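5-oxoprolinase subunit C (PDB 5DUD) catalyses, as a subunit of 5-oxoprolinase, the ATP-dependent cleavage of 5-oxoproline to L-glutamate. Local coordinates at residues A[8-13]-A[130-135]; A[54-59]-A[108-113]; A[38-43]-A[71-76]; A[172-177]-A[267-272]. All coordinates share one frame; numbering follows the deposited sequence.

In the fold
Contacts 1, 2 and 3 all reach one five-stranded antiparallel sheet. Strands 12-14, 52-56, 110-115 and 68-74 are successive neighbours in it. Contact 1 fixes a loop to the outer strand 12-14, contact 2 joins the next two strands, and contact 3 lays helix 34-44 on strand 68-74. The centres of contacts 1 and 2 are about 13 Å apart, those of contacts 2 and 3 about 11 Å. Along the chain, contacts 2 and 3 interlock, and both fall between the two segments of contact 1. Contact 4 follows later and joins a strand of another sheet to helix 266-271. Through Ala-270 and Gln-271 this helix is bonded to Arg-110, linking the two sheet regions.

Contact 1: residues A[8-13]-A[130-135]; sequences GMYTTV and TDLKVG
Thr-130 gives two hydrogen bonds to one acceptor, the carbonyl oxygen of Val-13. Its hydroxyl OG1 lies 2.8 Å from Val-13 O, and its amide N lies 3.1 Å from Val-13 O. The two donors arrive differently. The amide comes nearly along the C=O axis. The hydroxyl approaches at a C=O...donor angle of 127° and is tilted 22° from the carbonyl plane. OG1 can share this acceptor with the amide because it stands beside its own backbone N, anti to the carbonyl carbon (chi1 -42°).

Packing takes over beyond this point. CB of Thr-130 lies 4.0 Å from CB of Thr-12. The methyl CG2 of Thr-12 meets CD2 of Leu-132 tip to tip at 4.1 Å, while the hydroxyl of Thr-12 is bonded to Gln-14. The other methyl of Leu-132 is used on Tyr-10. CD1 of Leu-132 comes obliquely to the ring, 3.4 Å from CE2 of Tyr-10, and also lies near CZ and OH.

The backbone of Thr-12 pairs with Glu-54 of strand 52-56. Just beyond Leu-132, Lys-133 and Val-134 pack on the other protein chain of the assembly. The chemistry implies a loop held to the outer strand of a sheet by one doubly bonded carbonyl, with methyl groups and a tyrosine ring extending the grip.

Contact 2: residues A[54-59]-A[108-113]; sequences EITLGQ and GMRSYL
Ile-55 and Ser-111 are an antiparallel hydrogen-bonded pair, with Ile-55 N to Ser-111 O and Ser-111 N to Ile-55 O both at 2.7 Å. Their side chains share one face of the sheet, where both touch Leu-102. On this face Ile-55 CD1 reaches Leu-113 CB at 4.1 Å.

The other face is closely packed around Glu-54 and Tyr-112. Glu-54 has CG anti to its backbone N (chi1 175°), and its extended chain runs beside the tyrosine, pointing the same way. Glu-54 CG lies 3.7 Å from Tyr-112 CE2. Tyr-112 OH donates to Glu-54 OE2 at 2.8 Å, meeting it from above the carboxylate plane. OE2 also accepts from Leu-32 N, Tyr-112 OH accepts from Asp-33 N, and Glu-54 OE1 forms a salt bridge with Arg-206. A phenylalanine in place of Tyr-112 would probably leave Asp-33 N without this acceptor and Glu-54 OE2 with one donor fewer. Nearby, Thr-56 CG2 lies over one face of the Arg-110 guanidinium, whose NH1 is hydrogen-bonded to Ala-270 O.

Beyond Thr-56 a water enters the looser backbone bonding. Leu-57 N bonds to Met-109 O at 2.8 Å. The water donates to Ile-55 O and Met-109 O and accepts from Gly-58 N. Leu-57 CD2 lies 3.8 Å from Met-109 SD. The arrangement is that of two interior neighbours in an antiparallel sheet, part of the carboxyltransferase-type, cyclophilin-like domain.

Contact 3: residues A[38-43]-A[71-76]; sequences RIANLL and ALTGAG
Ile-39 is the first residue of 38-43 to touch 71-76. Its branch methyl CG2 lies 4.0 Å from CG2 of Thr-73, and the two side chains cross obliquely.

Ala-40 comes next and lies closer to the strand. Its CB is 3.4 Å from OG1 of Thr-73. This is packing and not a hydrogen bond, since CB is a carbon. The hydroxyl of Thr-73 is instead hydrogen-bonded to the carbonyl oxygen of Ala-36, one turn earlier in the same helix. Thr-73 holds OG1 between its backbone N and its carbonyl carbon (chi1 48°). Its CG2 stands beside the backbone N and lies 3.8 Å from N of Ala-40. One threonine thus gives the helix both a polar tie and a methyl contact. The carbonyl oxygen of Ala-40 lies 4.1 Å from CB of Ala-71.

Leu-43 lies one turn further on and closes the contact. Its CB and its CD1 both lie 4.1 Å from CB of Ala-71. The small side chains of Ala-40 and Ala-71 let helix and strand come near. The axes of these short segments approach to 7.7 Å and run nearly antiparallel, at 164°. No hydrogen bond joins the two segments directly.

Strand 68-74 is bonded on one side to strand 110-115, where Thr-73 pairs with Tyr-112. Ala-40 also touches Ala-114 of that strand. The long helix 285-302 packs against helix 34-44, with Tyr-298 and Leu-302 on Ile-39.

Contact 4: residues A[172-177]-A[267-272]; sequences NRIRAL and YHLAQI
Ile-174 carries the apolar contact and meets three residues of 267-272. Its end methyl CD1 lies 3.7 Å from CD2 of Leu-269, and the two side chains run at a slant to each other. The same CD1 meets CD1 of Ile-272 tip to tip, also at 3.7 Å. Further back, with CG1 anti to its own carbonyl carbon (chi1 -77°), Ile-174 lays CG1 3.9 Å from CB of His-268, where the two side chains pass in opposite directions. An alanine in place of Ile-174 would probably open a gap between strand and helix and leave the methyls of Leu-269 and Ile-272 without this partner. At the edge of the cluster, CD1 of Ile-272 also approaches CA of Asn-172 at 4.4 Å.

Polar groups do not join the two segments, for no hydrogen bond crosses between them. Each side has its own partners. OD1 of Asn-172 is bonded to His-279, and Arg-175 makes a salt bridge with Asp-265, just before the helix. Tyr-267 OH is hydrogen-bonded to the carbonyl oxygen of Leu-169.

The aromatic contact lies within 267-272. CD2 of His-268 sits 3.4 Å above one face of the Tyr-267 ring, offset toward the rim.

Strand 173-178 lies between strands 257-261 and 277-282 of its sheet. Ile-278 of strand 277-282 touches both Ile-174 and Ile-272, and Ile-261 of strand 257-261 also packs on Ile-174. Helix 266-271 is thus held against this sheet, while Ala-270 and Gln-271 are bonded to Arg-110 of strand 110-115.

Contact 1: residues A[8-13]-A[130-135]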
loop_
_atom_site.group_PDB
_atom_site.type_symbol
_atom_site.label_atom_id
_atom_site.label_comp_id
_atom_site.label_asym_id
_atom_site.label_seq_id
_atom_site.Cartn_x
_atom_site.Cartn_y
_atom_site.Cartn_z
ATOM N N GLY A 8 16.825 16.639 3.419
ATOM C CA GLY A 8 15.826 16.754 4.485
ATOM C C GLY A 8 15.680 15.463 5.264
ATOM O O GLY A 8 16.636 14.689 5.353
ATOM N N MET A 9 14.482 15.198 5.816
ATOM C CA MET A 9 14.273 14.002 6.651
ATOM C C MET A 9 13.573 12.832 5.928
ATOM O O MET A 9 13.989 11.702 6.157
ATOM C CB MET A 9 13.530 14.336 7.962
ATOM C CG MET A 9 12.158 14.986 7.809
ATOM S SD MET A 9 11.310 15.179 9.396
ATOM C CE MET A 9 10.960 13.460 9.790
ATOM N N TYR A 10 12.533 13.067 5.106
ATOM C CA TYR A 10 11.828 11.994 4.392
ATOM C C TYR A 10 11.455 12.499 2.995
ATOM O O TYR A 10 10.297 12.829 2.727
ATOM C CB TYR A 10 10.585 11.551 5.213
ATOM C CG TYR A 10 10.429 10.058 5.371
ATOM C CD1 TYR A 10 11.125 9.367 6.356
ATOM C CD2 TYR A 10 9.499 9.351 4.617
ATOM C CE1 TYR A 10 10.942 7.999 6.547
ATOM C CE2 TYR A 10 9.307 7.984 4.798
ATOM C CZ TYR A 10 10.034 7.309 5.763
ATOM O OH TYR A 10 9.830 5.960 5.940
ATOM N N THR A 11 12.461 12.589 2.107
ATOM C CA THR A 11 12.267 13.055 0.729
ATOM C C THR A 11 12.418 11.868 -0.222
ATOM O O THR A 11 13.391 11.124 -0.107
ATOM C CB THR A 11 13.249 14.185 0.408
ATOM O OG1 THR A 11 13.177 15.153 1.453
ATOM C CG2 THR A 11 12.949 14.865 -0.927
ATOM N N THR A 12 11.453 11.688 -1.158
ATOM C CA THR A 12 11.432 10.582 -2.127
ATOM C C THR A 12 10.840 11.007 -3.468
ATOM O O THR A 12 10.102 11.987 -3.530
ATOM C CB THR A 12 10.590 9.400 -1.588
ATOM O OG1 THR A 12 9.246 9.833 -1.338
ATOM C CG2 THR A 12 11.185 8.776 -0.359
ATOM N N VAL A 13 11.112 10.218 -4.527
ATOM C CA VAL A 13 10.549 10.429 -5.869
ATOM C C VAL A 13 9.200 9.708 -5.916
ATOM O O VAL A 13 9.176 8.481 -5.792
ATOM C CB VAL A 13 11.495 9.923 -6.990
ATOM C CG1 VAL A 13 10.971 10.320 -8.370
ATOM C CG2 VAL A 13 12.925 10.425 -6.788
ATOM N N THR A 130 8.772 5.458 -5.047
ATOM C CA THR A 130 9.753 4.831 -4.164
ATOM C C THR A 130 9.056 3.984 -3.106
ATOM O O THR A 130 8.226 4.503 -2.354
ATOM C CB THR A 130 10.638 5.892 -3.487
ATOM O OG1 THR A 130 10.986 6.894 -4.439
ATOM C CG2 THR A 130 11.912 5.303 -2.897
ATOM N N ASP A 131 9.390 2.686 -3.057
ATOM C CA ASP A 131 8.874 1.755 -2.057
ATOM C C ASP A 131 10.007 1.524 -1.053
ATOM O O ASP A 131 10.981 0.838 -1.366
ATOM C CB ASP A 131 8.397 0.461 -2.738
ATOM C CG ASP A 131 7.401 -0.354 -1.928
ATOM O OD1 ASP A 131 7.373 -0.199 -0.687
ATOM O OD2 ASP A 131 6.670 -1.169 -2.532
ATOM N N LEU A 132 9.920 2.172 0.116
ATOM C CA LEU A 132 10.977 2.138 1.130
ATOM C C LEU A 132 11.040 0.807 1.889
ATOM O O LEU A 132 12.114 0.454 2.372
ATOM C CB LEU A 132 10.793 3.294 2.123
ATOM C CG LEU A 132 10.850 4.698 1.512
ATOM C CD1 LEU A 132 10.136 5.701 2.391
ATOM C CD2 LEU A 132 12.279 5.138 1.264
ATOM N N LYS A 133 9.915 0.075 1.987
ATOM C CA LYS A 133 9.875 -1.230 2.657
ATOM C C LYS A 133 10.432 -2.327 1.747
ATOM O O LYS A 133 11.116 -3.227 2.227
ATOM C CB LYS A 133 8.435 -1.574 3.068
ATOM C CG LYS A 133 8.273 -2.929 3.764
ATOM C CD LYS A 133 6.947 -3.013 4.505
ATOM C CE LYS A 133 6.636 -4.400 5.021
ATOM N NZ LYS A 133 7.592 -4.856 6.070
ATOM N N VAL A 134 10.136 -2.239 0.440
ATOM C CA VAL A 134 10.560 -3.214 -0.567
ATOM C C VAL A 134 11.953 -2.876 -1.119
ATOM O O VAL A 134 12.691 -3.787 -1.491
ATOM C CB VAL A 134 9.512 -3.299 -1.704
ATOM C CG1 VAL A 134 9.908 -4.314 -2.766
ATOM C CG2 VAL A 134 8.123 -3.614 -1.149
ATOM N N GLY A 135 12.281 -1.590 -1.214
ATOM C CA GLY A 135 13.563 -1.132 -1.740
ATOM C C GLY A 135 13.620 -1.090 -3.253
ATOM O O GLY A 135 14.582 -1.580 -3.847
#

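Contact 2: residues A[54-59]-A[108-113]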
loop_
_atom_site.group_PDB
_atom_site.type_symbol
_atom_site.label_atom_id
_atom_site.label_comp_id
_atom_site.label_asym_id
_atom_site.label_seq_id
_atom_site.Cartn_x
_atom_site.Cartn_y
_atom_site.Cartn_z
ATOM N N GLU A 54 8.464 14.125 -3.464
ATOM C CA GLU A 54 7.659 14.322 -2.255
ATOM C C GLU A 54 8.628 14.779 -1.175
ATOM O O GLU A 54 9.723 14.228 -1.101
ATOM C CB GLU A 54 6.921 13.038 -1.840
ATOM C CG GLU A 54 6.169 13.172 -0.523
ATOM C CD GLU A 54 5.259 12.008 -0.193
ATOM O OE1 GLU A 54 5.666 11.147 0.620
ATOM O OE2 GLU A 54 4.136 11.958 -0.742
ATOM N N ILE A 55 8.267 15.803 -0.379
ATOM C CA ILE A 55 9.133 16.347 0.681
ATOM C C ILE A 55 8.335 16.382 1.965
ATOM O O ILE A 55 7.223 16.891 1.934
ATOM C CB ILE A 55 9.649 17.775 0.318
ATOM C CG1 ILE A 55 10.196 17.873 -1.132
ATOM C CG2 ILE A 55 10.706 18.249 1.313
ATOM C CD1 ILE A 55 9.926 19.198 -1.768
ATOM N N THR A 56 8.884 15.874 3.089
ATOM C CA THR A 56 8.201 15.877 4.383
ATOM C C THR A 56 8.871 16.907 5.282
ATOM O O THR A 56 10.060 16.779 5.570
ATOM C CB THR A 56 8.210 14.481 5.004
ATOM O OG1 THR A 56 7.680 13.561 4.047
ATOM C CG2 THR A 56 7.403 14.414 6.307
ATOM N N LEU A 57 8.107 17.934 5.712
ATOM C CA LEU A 57 8.550 19.045 6.566
ATOM C C LEU A 57 9.742 19.807 5.934
ATOM O O LEU A 57 10.802 19.936 6.549
ATOM C CB LEU A 57 8.891 18.573 7.996
ATOM C CG LEU A 57 7.692 18.171 8.857
ATOM C CD1 LEU A 57 8.118 17.250 9.981
ATOM C CD2 LEU A 57 7.002 19.392 9.439
ATOM N N GLY A 58 9.528 20.298 4.709
ATOM C CA GLY A 58 10.482 21.066 3.907
ATOM C C GLY A 58 11.955 20.736 4.087
ATOM O O GLY A 58 12.335 19.566 3.983
ATOM N N GLN A 59 12.802 21.770 4.345
ATOM C CA GLN A 59 14.249 21.642 4.567
ATOM C C GLN A 59 14.925 20.971 3.369
ATOM O O GLN A 59 15.564 19.929 3.499
ATOM C CB GLN A 59 14.535 20.874 5.873
ATOM C CG GLN A 59 14.081 21.608 7.139
ATOM C CD GLN A 59 14.182 20.730 8.368
ATOM O OE1 GLN A 59 15.207 20.064 8.519
ATOM N NE2 GLN A 59 13.081 20.436 9.104
ATOM N N GLY A 108 0.777 22.496 7.689
ATOM C CA GLY A 108 0.961 21.379 6.773
ATOM C C GLY A 108 2.129 20.480 7.133
ATOM O O GLY A 108 2.792 20.691 8.152
ATOM N N MET A 109 2.382 19.470 6.290
ATOM C CA MET A 109 3.462 18.496 6.482
ATOM C C MET A 109 4.240 18.225 5.198
ATOM O O MET A 109 5.450 18.435 5.179
ATOM C CB MET A 109 2.902 17.156 7.002
ATOM C CG MET A 109 2.601 17.143 8.475
ATOM S SD MET A 109 4.065 16.921 9.519
ATOM C CE MET A 109 4.515 15.237 9.107
ATOM N N ARG A 110 3.571 17.702 4.150
ATOM C CA ARG A 110 4.238 17.313 2.904
ATOM C C ARG A 110 4.133 18.369 1.784
ATOM O O ARG A 110 3.070 18.943 1.565
ATOM C CB ARG A 110 3.690 15.964 2.413
ATOM C CG ARG A 110 4.218 14.798 3.254
ATOM C CD ARG A 110 3.274 13.619 3.347
ATOM N NE ARG A 110 3.717 12.656 4.363
ATOM C CZ ARG A 110 3.368 12.656 5.654
ATOM N NH1 ARG A 110 2.541 13.582 6.133
ATOM N NH2 ARG A 110 3.843 11.723 6.475
ATOM N N SER A 111 5.258 18.598 1.070
ATOM C CA SER A 111 5.389 19.544 -0.044
ATOM C C SER A 111 5.899 18.806 -1.278
ATOM O O SER A 111 6.658 17.851 -1.139
ATOM C CB SER A 111 6.347 20.674 0.339
ATOM O OG SER A 111 6.298 21.768 -0.566
ATOM N N TYR A 112 5.487 19.237 -2.480
ATOM C CA TYR A 112 5.889 18.572 -3.726
ATOM C C TYR A 112 6.616 19.535 -4.665
ATOM O O TYR A 112 6.299 20.719 -4.693
ATOM C CB TYR A 112 4.667 17.948 -4.422
ATOM C CG TYR A 112 3.987 16.921 -3.546
ATOM C CD1 TYR A 112 3.147 17.312 -2.509
ATOM C CD2 TYR A 112 4.274 15.568 -3.674
ATOM C CE1 TYR A 112 2.609 16.383 -1.626
ATOM C CE2 TYR A 112 3.715 14.625 -2.815
ATOM C CZ TYR A 112 2.882 15.038 -1.790
ATOM O OH TYR A 112 2.308 14.129 -0.934
ATOM N N LEU A 113 7.603 19.015 -5.421
ATOM C CA LEU A 113 8.404 19.789 -6.366
ATOM C C LEU A 113 8.471 19.063 -7.720
ATOM O O LEU A 113 9.068 17.991 -7.812
ATOM C CB LEU A 113 9.817 20.011 -5.791
ATOM C CG LEU A 113 10.845 20.681 -6.709
ATOM C CD1 LEU A 113 10.337 22.011 -7.229
ATOM C CD2 LEU A 113 12.159 20.880 -5.998
HETATM O O HOH W 1 7.160 19.574 3.465
#

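Contact 3: residues A[38-43]-A[71-76]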
loop_
_atom_site.group_PDB
_atom_site.type_symbol
_atom_site.label_atom_id
_atom_site.label_comp_id
_atom_site.label_asym_id
_atom_site.label_seq_id
_atom_site.Cartn_x
_atom_site.Cartn_y
_atom_site.Cartn_z
ATOM N N ARG A 38 -0.386 16.120 -8.707
ATOM C CA ARG A 38 -1.083 16.243 -9.995
ATOM C C ARG A 38 -1.111 17.688 -10.475
ATOM O O ARG A 38 -0.777 17.927 -11.630
ATOM C CB ARG A 38 -2.510 15.665 -9.941
ATOM C CG ARG A 38 -2.510 14.143 -9.990
ATOM C CD ARG A 38 -3.883 13.524 -9.911
ATOM N NE ARG A 38 -3.800 12.068 -10.035
ATOM C CZ ARG A 38 -4.817 11.222 -9.896
ATOM N NH1 ARG A 38 -6.039 11.681 -9.626
ATOM N NH2 ARG A 38 -4.629 9.917 -10.024
ATOM N N ILE A 39 -1.436 18.650 -9.594
ATOM C CA ILE A 39 -1.467 20.081 -9.939
ATOM C C ILE A 39 -0.065 20.564 -10.345
ATOM O O ILE A 39 0.060 21.293 -11.328
ATOM C CB ILE A 39 -2.040 20.925 -8.764
ATOM C CG1 ILE A 39 -3.546 20.637 -8.559
ATOM C CG2 ILE A 39 -1.818 22.428 -8.982
ATOM C CD1 ILE A 39 -4.086 20.999 -7.167
ATOM N N ALA A 40 0.978 20.151 -9.592
ATOM C CA ALA A 40 2.369 20.519 -9.872
ATOM C C ALA A 40 2.791 20.053 -11.263
ATOM O O ALA A 40 3.322 20.851 -12.033
ATOM C CB ALA A 40 3.301 19.927 -8.823
ATOM N N ASN A 41 2.541 18.769 -11.588
ATOM C CA ASN A 41 2.889 18.226 -12.906
ATOM C C ASN A 41 2.044 18.887 -14.001
ATOM O O ASN A 41 2.546 19.122 -15.100
ATOM C CB ASN A 41 2.739 16.693 -12.949
ATOM C CG ASN A 41 3.779 15.949 -12.141
ATOM O OD1 ASN A 41 4.979 16.224 -12.231
ATOM N ND2 ASN A 41 3.362 14.934 -11.392
ATOM N N LEU A 42 0.779 19.215 -13.692
ATOM C CA LEU A 42 -0.089 19.904 -14.645
ATOM C C LEU A 42 0.476 21.294 -14.967
ATOM O O LEU A 42 0.611 21.636 -16.144
ATOM C CB LEU A 42 -1.534 20.007 -14.121
ATOM C CG LEU A 42 -2.389 18.738 -14.295
ATOM C CD1 LEU A 42 -3.552 18.723 -13.324
ATOM C CD2 LEU A 42 -2.904 18.604 -15.724
ATOM N N LEU A 43 0.860 22.061 -13.935
ATOM C CA LEU A 43 1.435 23.397 -14.121
ATOM C C LEU A 43 2.666 23.356 -15.025
ATOM O O LEU A 43 2.780 24.212 -15.896
ATOM C CB LEU A 43 1.812 24.042 -12.774
ATOM C CG LEU A 43 0.656 24.568 -11.935
ATOM C CD1 LEU A 43 1.047 24.642 -10.467
ATOM C CD2 LEU A 43 0.184 25.926 -12.443
ATOM N N ALA A 71 7.542 24.148 -10.440
ATOM C CA ALA A 71 6.375 24.500 -9.634
ATOM C C ALA A 71 6.428 23.830 -8.263
ATOM O O ALA A 71 7.018 22.758 -8.126
ATOM C CB ALA A 71 5.102 24.096 -10.364
ATOM N N LEU A 72 5.811 24.467 -7.251
ATOM C CA LEU A 72 5.732 23.955 -5.877
ATOM C C LEU A 72 4.267 23.865 -5.429
ATOM O O LEU A 72 3.489 24.763 -5.737
ATOM C CB LEU A 72 6.512 24.858 -4.914
ATOM C CG LEU A 72 8.033 24.718 -4.857
ATOM C CD1 LEU A 72 8.638 25.915 -4.139
ATOM C CD2 LEU A 72 8.452 23.420 -4.162
ATOM N N THR A 73 3.880 22.763 -4.760
ATOM C CA THR A 73 2.516 22.538 -4.257
ATOM C C THR A 73 2.615 21.927 -2.843
ATOM O O THR A 73 3.713 21.825 -2.294
ATOM C CB THR A 73 1.712 21.641 -5.229
ATOM O OG1 THR A 73 2.512 20.518 -5.565
ATOM C CG2 THR A 73 1.257 22.378 -6.495
ATOM N N GLY A 74 1.473 21.557 -2.254
ATOM C CA GLY A 74 1.411 20.966 -0.920
ATOM C C GLY A 74 1.520 22.006 0.179
ATOM O O GLY A 74 0.948 23.091 0.055
ATOM N N ALA A 75 2.262 21.696 1.258
ATOM C CA ALA A 75 2.442 22.616 2.384
ATOM C C ALA A 75 3.397 23.756 2.016
ATOM O O ALA A 75 4.458 23.506 1.445
ATOM C CB ALA A 75 2.980 21.864 3.589
ATOM N N GLY A 76 3.018 24.990 2.352
ATOM C CA GLY A 76 3.820 26.174 2.065
ATOM C C GLY A 76 5.010 26.300 2.995
ATOM O O GLY A 76 4.831 26.540 4.192
#

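Contact 4: residues A[172-177]-A[267-272]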
loop_
_atom_site.group_PDB
_atom_site.type_symbol
_atom_site.label_atom_id
_atom_site.label_comp_id
_atom_site.label_asym_id
_atom_site.label_seq_id
_atom_site.Cartn_x
_atom_site.Cartn_y
_atom_site.Cartn_z
ATOM N N ASN A 172 -9.088 19.315 9.114
ATOM C CA ASN A 172 -9.013 18.186 10.054
ATOM C C ASN A 172 -10.287 17.314 9.992
ATOM O O ASN A 172 -10.245 16.202 10.517
ATOM C CB ASN A 172 -8.733 18.635 11.505
ATOM C CG ASN A 172 -9.626 19.723 12.046
ATOM O OD1 ASN A 172 -10.711 19.461 12.573
ATOM N ND2 ASN A 172 -9.185 20.972 11.942
ATOM N N ARG A 173 -11.407 17.794 9.376
ATOM C CA ARG A 173 -12.636 17.002 9.232
ATOM C C ARG A 173 -12.527 16.123 7.978
ATOM O O ARG A 173 -12.288 16.646 6.892
ATOM C CB ARG A 173 -13.880 17.902 9.171
ATOM C CG ARG A 173 -14.004 18.804 10.392
ATOM C CD ARG A 173 -15.421 19.256 10.684
ATOM N NE ARG A 173 -16.280 18.175 11.179
ATOM C CZ ARG A 173 -16.258 17.665 12.412
ATOM N NH1 ARG A 173 -15.396 18.121 13.319
ATOM N NH2 ARG A 173 -17.095 16.688 12.747
ATOM N N ILE A 174 -12.659 14.796 8.140
ATOM C CA ILE A 174 -12.514 13.824 7.051
ATOM C C ILE A 174 -13.751 12.921 6.988
ATOM O O ILE A 174 -14.121 12.309 7.982
ATOM C CB ILE A 174 -11.193 13.026 7.281
ATOM C CG1 ILE A 174 -9.962 13.881 6.877
ATOM C CG2 ILE A 174 -11.177 11.681 6.540
ATOM C CD1 ILE A 174 -8.916 13.974 7.922
ATOM N N ARG A 175 -14.372 12.831 5.811
ATOM C CA ARG A 175 -15.563 12.011 5.607
ATOM C C ARG A 175 -15.210 10.531 5.499
ATOM O O ARG A 175 -14.482 10.148 4.586
ATOM C CB ARG A 175 -16.315 12.463 4.349
ATOM C CG ARG A 175 -17.051 13.782 4.535
ATOM C CD ARG A 175 -17.609 14.315 3.230
ATOM N NE ARG A 175 -16.553 14.807 2.346
ATOM C CZ ARG A 175 -16.747 15.311 1.130
ATOM N NH1 ARG A 175 -17.977 15.408 0.630
ATOM N NH2 ARG A 175 -15.718 15.732 0.405
ATOM N N ALA A 176 -15.704 9.705 6.435
ATOM C CA ALA A 176 -15.471 8.258 6.416
ATOM C C ALA A 176 -16.800 7.524 6.316
ATOM O O ALA A 176 -17.802 7.989 6.856
ATOM C CB ALA A 176 -14.704 7.813 7.660
ATOM N N LEU A 177 -16.795 6.372 5.618
ATOM C CA LEU A 177 -17.962 5.508 5.435
ATOM C C LEU A 177 -17.863 4.321 6.400
ATOM O O LEU A 177 -16.800 3.707 6.470
ATOM C CB LEU A 177 -18.052 4.999 3.981
ATOM C CG LEU A 177 -18.898 5.831 3.028
ATOM C CD1 LEU A 177 -18.693 5.389 1.590
ATOM C CD2 LEU A 177 -20.379 5.704 3.355
ATOM N N TYR A 267 -6.383 13.133 0.688
ATOM C CA TYR A 267 -5.336 14.154 0.601
ATOM C C TYR A 267 -5.231 14.988 1.894
ATOM O O TYR A 267 -4.141 15.475 2.190
ATOM C CB TYR A 267 -5.533 15.069 -0.629
ATOM C CG TYR A 267 -6.550 16.183 -0.500
ATOM C CD1 TYR A 267 -6.172 17.444 -0.056
ATOM C CD2 TYR A 267 -7.849 16.024 -0.964
ATOM C CE1 TYR A 267 -7.087 18.492 0.014
ATOM C CE2 TYR A 267 -8.771 17.067 -0.911
ATOM C CZ TYR A 267 -8.383 18.306 -0.432
ATOM O OH TYR A 267 -9.309 19.323 -0.361
ATOM N N HIS A 268 -6.324 15.128 2.676
ATOM C CA HIS A 268 -6.284 15.898 3.926
ATOM C C HIS A 268 -5.373 15.256 4.997
ATOM O O HIS A 268 -4.716 15.991 5.734
ATOM C CB HIS A 268 -7.688 16.087 4.527
ATOM C CG HIS A 268 -8.579 17.012 3.759
ATOM N ND1 HIS A 268 -8.928 18.252 4.258
ATOM C CD2 HIS A 268 -9.194 16.834 2.568
ATOM C CE1 HIS A 268 -9.732 18.791 3.356
ATOM N NE2 HIS A 268 -9.932 17.966 2.329
ATOM N N LEU A 269 -5.338 13.905 5.087
ATOM C CA LEU A 269 -4.520 13.171 6.079
ATOM C C LEU A 269 -3.021 13.531 5.962
ATOM O O LEU A 269 -2.351 13.708 6.976
ATOM C CB LEU A 269 -4.681 11.630 5.928
ATOM C CG LEU A 269 -5.789 10.840 6.670
ATOM C CD1 LEU A 269 -5.559 10.795 8.192
ATOM C CD2 LEU A 269 -7.197 11.231 6.234
ATOM N N ALA A 270 -2.523 13.651 4.714
ATOM C CA ALA A 270 -1.125 13.937 4.376
ATOM C C ALA A 270 -0.599 15.221 4.993
ATOM O O ALA A 270 0.590 15.271 5.297
ATOM C CB ALA A 270 -0.962 14.018 2.861
ATOM N N GLN A 271 -1.443 16.260 5.144
ATOM C CA GLN A 271 -0.994 17.542 5.680
ATOM C C GLN A 271 -1.168 17.677 7.185
ATOM O O GLN A 271 -0.588 18.594 7.759
ATOM C CB GLN A 271 -1.726 18.703 4.993
ATOM C CG GLN A 271 -1.575 18.772 3.468
ATOM C CD GLN A 271 -0.170 18.689 2.914
ATOM O OE1 GLN A 271 0.823 18.955 3.595
ATOM N NE2 GLN A 271 -0.062 18.445 1.620
ATOM N N ILE A 272 -1.929 16.790 7.838
ATOM C CA ILE A 272 -2.176 16.901 9.281
ATOM C C ILE A 272 -0.879 16.723 10.099
ATOM O O ILE A 272 -0.297 15.636 10.079
ATOM C CB ILE A 272 -3.271 15.907 9.765
ATOM C CG1 ILE A 272 -4.667 16.392 9.311
ATOM C CG2 ILE A 272 -3.255 15.757 11.303
ATOM C CD1 ILE A 272 -5.735 15.316 9.270
#